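Local atomic coordinates of phosphoribosyl-AMP cyclohydrolase (Medicago truncatula, PDB entry 7BGM), a protein that probably catalyses two successive steps of histidine biosynthesis, the hydrolysis of phosphoribosyl-ATP to phosphoribosyl-AMP and the opening of the adenine ring of the latter. Residues V11-K16 against A37-V42; R167-E172 against M190-Y195; C174-N179 against S184-E189. One frame throughout, in Å; residues are numbered along the deposited sequence.

Interaction 1: residues V11-K16 against A37-V42; sequences VKWDNK and ANREAV
Trp13 lays its indole against the turn from Ala37 to Arg39, where strand 31-37 gives way to helix 39-48 in the phosphoribosyl-AMP cyclohydrolase part of the chain. Asn38 is the N-cap of that helix. Its OD1 accepts from Ala41 N at 2.9 Å, a capping bond with the donor tilted 26° from the carbonyl plane. The tight part of the contact is the six-membered end of the indole. One face takes Arg39, whose CG lies 3.6 Å from Trp13 CZ2, offset toward the rim; Arg39 N lies over the same face. The opposite face rests on Val11 CG1, which sits over the ring centre. At the edge, in the ring plane, Val42 CG2 meets Trp13 CH2 at 4.0 Å. Trp13 CZ3 comes to 3.5 Å from Ala37 O near the ring plane. The indole is thus sandwiched between its own segment and the first turn of the helix. Trp13 CG stands anti to its carbonyl carbon (chi1 -49°), which swings the ring toward the helix start. NE1 is used elsewhere, as a donor to Leu8 O. A serine in place of Trp13 would probably open a gap between Val11 and Arg39 and leave Leu8 O without this donor.

The Arg39 chain crosses the indole at about a right angle and bends at chi3 (77°). Its guanidinium leaves the ring and forms a salt bridge with Asp9.

Away from the indole the loop is loose: Lys12 before it and Asn15 and Lys16 after it are exposed. The later part is shaped by an Asx turn. Asp14 OD1 accepts from Leu18 N and also from Lys16 N, the latter at 2.8 Å and from above the carboxylate plane.

Interaction 2: residues R167-E172 against M190-Y195; sequences REEANE and MADVLY. With ZN (zinc ion), chain E.
Glu169 and Asp192 reach from two antiparallel helices to one zinc ion. The helices belong to the all-helical phosphoribosyl-ATP pyrophosphohydrolase part, of the MazG clan, where acidic side chains gather round metal. The axes of the two short segments approach to 8.6 Å at an angle of 155°. Met190 and Ala191, at the start of 190-195, take no part in the contact between these segments; they pack on Ala197 and Leu215 of the second subunit, and Met190 also touches Leu173.

Asp192 comes next and carries the metal contact. Its OD2 binds zinc at 2.0 Å, and Glu169 OE1 binds the same ion at 2.0 Å. The two oxygens are only 3.2 Å apart, an approach that the shared cation probably makes tolerable. The carboxylate planes are turned 72° from each other. Glu169 reaches the ion by folding at chi2 (-64°), and its OE1 also lies 3.1 Å from Asp192 CB. Each carboxylate has a second partner for its other oxygen: Lys165 pairs with Glu169 OE2, and Arg218 of the second subunit with Asp192 OD1. Glu189 and water 1 complete the observed zinc site.

Val193 follows and packs against the Glu169 backbone and CB. Its CA is 5.4 Å from the CA of Glu169, the closest CA pair across the two segments. Val193 CG2 fits against the other helix, 3.9 Å from Glu169 CB and 3.5 Å from Glu169 O.

Interaction 3: residues C174-N179 against S184-E189; sequences CETLEN and SRTASE. With ZN (zinc ion), chain E.
Thr176 and Thr186 join their hydroxyls in the one hydrogen bond between these segments. Thr186 OG1 donates to Thr176 OG1 at 2.9 Å. The CA atoms of this pair are also the nearest across the contact, 5.6 Å apart. Thr176 OG1 lies between its backbone N and carbonyl carbon (chi1 70°). There it also bonds Leu173 O one turn back, so two partners hold this buried hydroxyl.

Van der Waals packing falls to the Thr176 methyl. CG2 meets the aliphatic Glu189 CG at 3.8 Å, with the backbone oxygen Arg185 O beside it at 4.0 Å and Arg185 CB a little farther off. These contacts lie where helix 159-178 ends and helix 183-204 sets out, a helical hairpin closed by a short turn. The axes of 174-178 and 184-189 run antiparallel, at 163°.

Charged groups form the third kind of contact. Arg185 bends at chi2 and chi3 to bring NH1 to Glu189 OE2 at 2.8 Å, a salt bridge one turn along the same helix. The bond is nearly straight (167°), lies in the guanidinium plane and uses the anti lone pair of OE2. Arg185 is a second-shell group here, and its charge probably steadies the turn of the Glu189 carboxylate. Arg185 NE has Glu181 as a second partner. The other oxygen, Glu189 OE1, binds zinc at 2.0 Å, in the site shared with Glu169 and Asp192.

Interactions 2 and 3 join the same two helices, 159-178 and 183-204, and their centres lie about 10 Å apart. Both are buried and both reach the second subunit. They meet at the zinc ion, to which interaction 2 gives two carboxylates and interaction 3 one. Toward the hairpin turn, interaction 3 adds a hydroxyl pair and a salt bridge to its single zinc ligand. Interaction 1 is remote, on the opposite side of the chain's centre, with its nearest atoms about 35 Å from interaction 2. It is only partly buried. It ties a loop to a helix start by aromatic packing, with no metal in the contact.

Interaction 1: residues V11-K16 against A37-V42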
# COMPACT_ATOMS: atom_id res chain seq x y z
N VAL A 11 15.39 10.81 17.40
CA VAL A 11 15.56 9.74 16.44
C VAL A 11 16.75 8.89 16.88
O VAL A 11 17.74 9.42 17.41
CB VAL A 11 15.78 10.30 15.02
CG1 VAL A 11 16.12 9.19 14.00
CG2 VAL A 11 14.55 11.09 14.56
N LYS A 12 16.63 7.57 16.72
CA LYS A 12 17.68 6.62 17.10
C LYS A 12 18.61 6.42 15.91
O LYS A 12 18.51 5.44 15.16
CB LYS A 12 17.07 5.31 17.58
CG LYS A 12 18.03 4.24 18.03
CD LYS A 12 17.24 2.98 18.36
CE LYS A 12 18.12 1.84 18.84
NZ LYS A 12 17.27 0.60 18.98
N TRP A 13 19.51 7.40 15.73
CA TRP A 13 20.50 7.35 14.66
C TRP A 13 21.48 6.20 14.93
O TRP A 13 21.77 5.89 16.09
CB TRP A 13 21.27 8.69 14.56
CG TRP A 13 20.36 9.91 14.53
CD1 TRP A 13 20.09 10.78 15.59
CD2 TRP A 13 19.57 10.37 13.42
NE1 TRP A 13 19.17 11.75 15.20
CE2 TRP A 13 18.84 11.52 13.88
CE3 TRP A 13 19.41 9.95 12.08
CZ2 TRP A 13 17.97 12.23 13.05
CZ3 TRP A 13 18.51 10.66 11.25
CH2 TRP A 13 17.81 11.80 11.75
N ASP A 14 21.97 5.58 13.86
CA ASP A 14 22.97 4.52 13.99
C ASP A 14 24.35 5.15 14.19
O ASP A 14 24.48 6.37 14.34
CB ASP A 14 22.90 3.55 12.81
CG ASP A 14 23.37 4.15 11.47
OD1 ASP A 14 24.01 5.22 11.45
OD2 ASP A 14 23.10 3.53 10.41
N ASN A 15 25.41 4.35 14.21
CA ASN A 15 26.71 4.93 14.55
C ASN A 15 27.38 5.64 13.38
O ASN A 15 28.54 6.05 13.51
CB ASN A 15 27.64 3.87 15.15
CG ASN A 15 27.86 2.70 14.23
OD1 ASN A 15 27.55 2.75 13.04
ND2 ASN A 15 28.43 1.63 14.78
N LYS A 16 26.68 5.78 12.25
CA LYS A 16 27.08 6.68 11.17
C LYS A 16 26.15 7.89 11.07
O LYS A 16 26.24 8.65 10.10
CB LYS A 16 27.12 5.94 9.84
CG LYS A 16 28.25 4.94 9.75
CD LYS A 16 29.59 5.62 9.97
CE LYS A 16 30.74 4.63 9.89
NZ LYS A 16 32.04 5.25 10.27
N ALA A 37 18.80 8.40 5.76
CA ALA A 37 18.69 9.82 6.00
C ALA A 37 19.51 10.17 7.24
O ALA A 37 19.53 9.39 8.20
CB ALA A 37 17.22 10.22 6.19
N ASN A 38 20.21 11.30 7.21
CA ASN A 38 20.81 11.85 8.41
C ASN A 38 19.94 13.01 8.92
O ASN A 38 18.83 13.26 8.42
CB ASN A 38 22.26 12.29 8.16
CG ASN A 38 22.37 13.36 7.08
OD1 ASN A 38 21.36 13.77 6.50
ND2 ASN A 38 23.60 13.79 6.79
N ARG A 39 20.43 13.72 9.95
CA ARG A 39 19.64 14.80 10.52
C ARG A 39 19.24 15.80 9.44
O ARG A 39 18.06 16.15 9.28
CB ARG A 39 20.42 15.51 11.62
CG ARG A 39 20.42 14.83 12.96
CD ARG A 39 21.27 15.66 13.92
NE ARG A 39 20.53 16.83 14.39
CZ ARG A 39 19.84 16.86 15.52
NH1 ARG A 39 19.83 15.79 16.30
NH2 ARG A 39 19.17 17.95 15.89
N GLU A 40 20.23 16.25 8.67
CA GLU A 40 19.97 17.25 7.64
C GLU A 40 18.97 16.75 6.60
O GLU A 40 18.11 17.51 6.17
CB GLU A 40 21.26 17.69 6.98
CG GLU A 40 20.99 18.74 5.92
CD GLU A 40 22.24 19.44 5.37
OE1 GLU A 40 23.39 18.99 5.64
OE2 GLU A 40 22.06 20.47 4.68
N ALA A 41 19.06 15.47 6.19
CA ALA A 41 18.12 14.97 5.19
C ALA A 41 16.68 15.00 5.70
O ALA A 41 15.75 15.33 4.94
CB ALA A 41 18.48 13.55 4.73
N VAL A 42 16.47 14.64 6.98
CA VAL A 42 15.11 14.65 7.50
C VAL A 42 14.62 16.09 7.63
O VAL A 42 13.48 16.42 7.26
CB VAL A 42 15.04 13.90 8.84
CG1 VAL A 42 13.62 14.01 9.44
CG2 VAL A 42 15.45 12.43 8.64

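Interaction 2: residues R167-E172 against M190-Y195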
# COMPACT_ATOMS: atom_id res chain seq x y z
N ARG A 167 -24.56 -2.59 -12.41
CA ARG A 167 -25.83 -2.23 -11.80
C ARG A 167 -26.37 -3.38 -10.94
O ARG A 167 -26.83 -3.16 -9.81
CB ARG A 167 -26.82 -1.84 -12.89
CG ARG A 167 -26.51 -0.48 -13.52
CD ARG A 167 -27.51 -0.06 -14.58
NE ARG A 167 -27.25 1.30 -15.06
CZ ARG A 167 -26.69 1.57 -16.23
NH1 ARG A 167 -26.33 0.60 -17.05
NH2 ARG A 167 -26.47 2.83 -16.57
N GLU A 168 -26.31 -4.61 -11.47
CA GLU A 168 -26.78 -5.78 -10.74
C GLU A 168 -26.02 -5.97 -9.43
O GLU A 168 -26.63 -6.26 -8.39
CB GLU A 168 -26.64 -7.02 -11.61
CG GLU A 168 -26.56 -8.34 -10.84
CD GLU A 168 -26.56 -9.56 -11.75
OE1 GLU A 168 -27.40 -9.63 -12.69
OE2 GLU A 168 -25.73 -10.47 -11.53
N GLU A 169 -24.69 -5.83 -9.48
CA GLU A 169 -23.87 -6.08 -8.31
C GLU A 169 -24.06 -5.00 -7.25
O GLU A 169 -24.01 -5.28 -6.04
CB GLU A 169 -22.39 -6.17 -8.70
CG GLU A 169 -22.01 -7.36 -9.59
CD GLU A 169 -22.21 -8.71 -8.90
OE1 GLU A 169 -22.54 -8.72 -7.70
OE2 GLU A 169 -22.03 -9.75 -9.57
N ALA A 170 -24.22 -3.74 -7.68
CA ALA A 170 -24.46 -2.67 -6.74
C ALA A 170 -25.74 -2.92 -5.96
O ALA A 170 -25.81 -2.67 -4.75
CB ALA A 170 -24.53 -1.32 -7.46
N ASN A 171 -26.77 -3.41 -6.65
CA ASN A 171 -28.01 -3.76 -5.97
C ASN A 171 -27.81 -4.93 -5.00
O ASN A 171 -28.40 -4.94 -3.91
CB ASN A 171 -29.08 -4.10 -6.99
CG ASN A 171 -30.41 -4.41 -6.35
OD1 ASN A 171 -31.03 -3.54 -5.73
ND2 ASN A 171 -30.86 -5.65 -6.49
N GLU A 172 -27.02 -5.94 -5.40
CA GLU A 172 -26.69 -7.05 -4.50
C GLU A 172 -26.03 -6.55 -3.22
O GLU A 172 -26.33 -7.02 -2.12
CB GLU A 172 -25.77 -8.07 -5.18
CG GLU A 172 -26.41 -8.90 -6.27
CD GLU A 172 -27.62 -9.67 -5.78
OE1 GLU A 172 -27.53 -10.35 -4.73
OE2 GLU A 172 -28.67 -9.58 -6.44
N MET A 190 -19.17 -6.80 -2.16
CA MET A 190 -18.26 -5.69 -2.43
C MET A 190 -17.15 -6.11 -3.37
O MET A 190 -16.71 -5.33 -4.23
CB MET A 190 -17.66 -5.15 -1.14
CG MET A 190 -16.79 -3.91 -1.34
SD MET A 190 -17.76 -2.46 -1.83
CE MET A 190 -16.42 -1.29 -2.06
N ALA A 191 -16.66 -7.35 -3.24
CA ALA A 191 -15.63 -7.81 -4.16
C ALA A 191 -16.18 -7.91 -5.58
O ALA A 191 -15.47 -7.59 -6.54
CB ALA A 191 -15.05 -9.15 -3.69
N ASP A 192 -17.46 -8.31 -5.72
CA ASP A 192 -18.10 -8.35 -7.04
C ASP A 192 -18.21 -6.95 -7.63
O ASP A 192 -17.96 -6.75 -8.83
CB ASP A 192 -19.50 -8.95 -6.94
CG ASP A 192 -19.53 -10.44 -6.62
OD1 ASP A 192 -18.46 -11.07 -6.55
OD2 ASP A 192 -20.66 -10.97 -6.45
N VAL A 193 -18.64 -5.98 -6.81
CA VAL A 193 -18.74 -4.60 -7.28
C VAL A 193 -17.38 -4.11 -7.73
O VAL A 193 -17.23 -3.54 -8.82
CB VAL A 193 -19.32 -3.70 -6.17
CG1 VAL A 193 -19.24 -2.23 -6.57
CG2 VAL A 193 -20.76 -4.09 -5.88
N LEU A 194 -16.36 -4.30 -6.89
CA LEU A 194 -15.03 -3.80 -7.21
C LEU A 194 -14.52 -4.40 -8.52
O LEU A 194 -14.01 -3.67 -9.39
CB LEU A 194 -14.05 -4.12 -6.08
CG LEU A 194 -13.90 -3.07 -5.01
CD1 LEU A 194 -12.82 -3.57 -4.08
CD2 LEU A 194 -13.49 -1.75 -5.66
N TYR A 195 -14.62 -5.72 -8.67
CA TYR A 195 -14.09 -6.36 -9.86
C TYR A 195 -14.74 -5.79 -11.12
O TYR A 195 -14.04 -5.36 -12.05
CB TYR A 195 -14.29 -7.87 -9.77
CG TYR A 195 -14.13 -8.59 -11.07
CD1 TYR A 195 -12.86 -8.82 -11.60
CD2 TYR A 195 -15.23 -9.05 -11.78
CE1 TYR A 195 -12.70 -9.49 -12.81
CE2 TYR A 195 -15.08 -9.72 -12.99
CZ TYR A 195 -13.81 -9.94 -13.49
OH TYR A 195 -13.65 -10.61 -14.69
ZN ZN E . -22.57 -10.37 -6.52
O HOH W 1 -24.01 -11.80 -7.01

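Interaction 3: residues C174-N179 against S184-E189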
# COMPACT_ATOMS: atom_id res chain seq x y z
N CYS A 174 -26.32 -3.59 -1.86
CA CYS A 174 -27.34 -2.92 -1.06
C CYS A 174 -28.23 -3.94 -0.34
O CYS A 174 -28.61 -3.72 0.82
CB CYS A 174 -28.18 -2.00 -1.94
SG CYS A 174 -27.33 -0.54 -2.60
N GLU A 175 -28.58 -5.04 -1.03
CA GLU A 175 -29.44 -6.06 -0.43
C GLU A 175 -28.82 -6.63 0.84
O GLU A 175 -29.55 -7.01 1.76
CB GLU A 175 -29.72 -7.22 -1.40
CG GLU A 175 -30.58 -6.94 -2.63
CD GLU A 175 -30.85 -8.22 -3.47
OE1 GLU A 175 -30.53 -9.35 -3.01
OE2 GLU A 175 -31.39 -8.11 -4.59
N THR A 176 -27.47 -6.72 0.92
CA THR A 176 -26.85 -7.31 2.11
C THR A 176 -27.12 -6.46 3.35
O THR A 176 -27.12 -6.99 4.47
CB THR A 176 -25.34 -7.51 1.93
OG1 THR A 176 -24.65 -6.24 1.91
CG2 THR A 176 -25.01 -8.33 0.68
N LEU A 177 -27.35 -5.16 3.17
CA LEU A 177 -27.75 -4.25 4.24
C LEU A 177 -29.26 -4.26 4.44
O LEU A 177 -29.74 -4.43 5.56
CB LEU A 177 -27.29 -2.82 3.93
CG LEU A 177 -27.61 -1.76 4.98
CD1 LEU A 177 -26.92 -2.06 6.30
CD2 LEU A 177 -27.20 -0.38 4.46
N GLU A 178 -30.00 -4.10 3.35
CA GLU A 178 -31.46 -4.01 3.45
C GLU A 178 -32.07 -5.29 4.01
O GLU A 178 -33.06 -5.24 4.75
CB GLU A 178 -32.02 -3.66 2.07
CG GLU A 178 -31.59 -2.26 1.61
CD GLU A 178 -31.98 -1.91 0.17
OE1 GLU A 178 -31.82 -2.76 -0.74
OE2 GLU A 178 -32.45 -0.76 -0.05
N ASN A 179 -31.51 -6.45 3.67
CA ASN A 179 -32.03 -7.74 4.11
C ASN A 179 -31.25 -8.32 5.29
O ASN A 179 -31.49 -9.47 5.67
CB ASN A 179 -32.03 -8.73 2.95
CG ASN A 179 -32.90 -8.27 1.80
OD1 ASN A 179 -33.98 -7.70 2.00
ND2 ASN A 179 -32.44 -8.51 0.57
N SER A 184 -20.07 -11.71 5.82
CA SER A 184 -19.37 -12.45 4.78
C SER A 184 -20.02 -12.21 3.42
O SER A 184 -19.33 -12.12 2.39
CB SER A 184 -19.35 -13.95 5.10
OG SER A 184 -20.63 -14.54 4.95
N ARG A 185 -21.35 -12.08 3.40
CA ARG A 185 -22.04 -11.75 2.16
C ARG A 185 -21.70 -10.35 1.69
O ARG A 185 -21.45 -10.14 0.49
CB ARG A 185 -23.55 -11.89 2.36
CG ARG A 185 -24.00 -13.32 2.49
CD ARG A 185 -24.08 -13.96 1.11
NE ARG A 185 -25.13 -13.36 0.29
CZ ARG A 185 -24.92 -12.67 -0.83
NH1 ARG A 185 -23.69 -12.49 -1.28
NH2 ARG A 185 -25.96 -12.17 -1.51
N THR A 186 -21.67 -9.39 2.61
CA THR A 186 -21.32 -8.01 2.25
C THR A 186 -19.92 -7.95 1.64
O THR A 186 -19.70 -7.28 0.62
CB THR A 186 -21.42 -7.11 3.48
OG1 THR A 186 -22.79 -7.03 3.93
CG2 THR A 186 -20.92 -5.71 3.15
N ALA A 187 -18.94 -8.63 2.25
CA ALA A 187 -17.59 -8.61 1.69
C ALA A 187 -17.57 -9.24 0.31
O ALA A 187 -16.89 -8.75 -0.61
CB ALA A 187 -16.63 -9.36 2.63
N SER A 188 -18.28 -10.35 0.14
CA SER A 188 -18.29 -11.02 -1.14
C SER A 188 -18.94 -10.15 -2.21
O SER A 188 -18.46 -10.10 -3.35
CB SER A 188 -19.02 -12.35 -1.00
OG SER A 188 -19.01 -13.02 -2.23
N GLU A 189 -20.03 -9.47 -1.87
CA GLU A 189 -20.69 -8.60 -2.86
C GLU A 189 -19.85 -7.37 -3.16
O GLU A 189 -19.82 -6.90 -4.31
CB GLU A 189 -22.08 -8.21 -2.38
CG GLU A 189 -23.03 -9.42 -2.39
CD GLU A 189 -23.03 -10.16 -3.73
OE1 GLU A 189 -22.93 -9.50 -4.78
OE2 GLU A 189 -23.12 -11.40 -3.74
ZN ZN E . -22.57 -10.37 -6.52
O HOH W 1 -24.01 -11.80 -7.01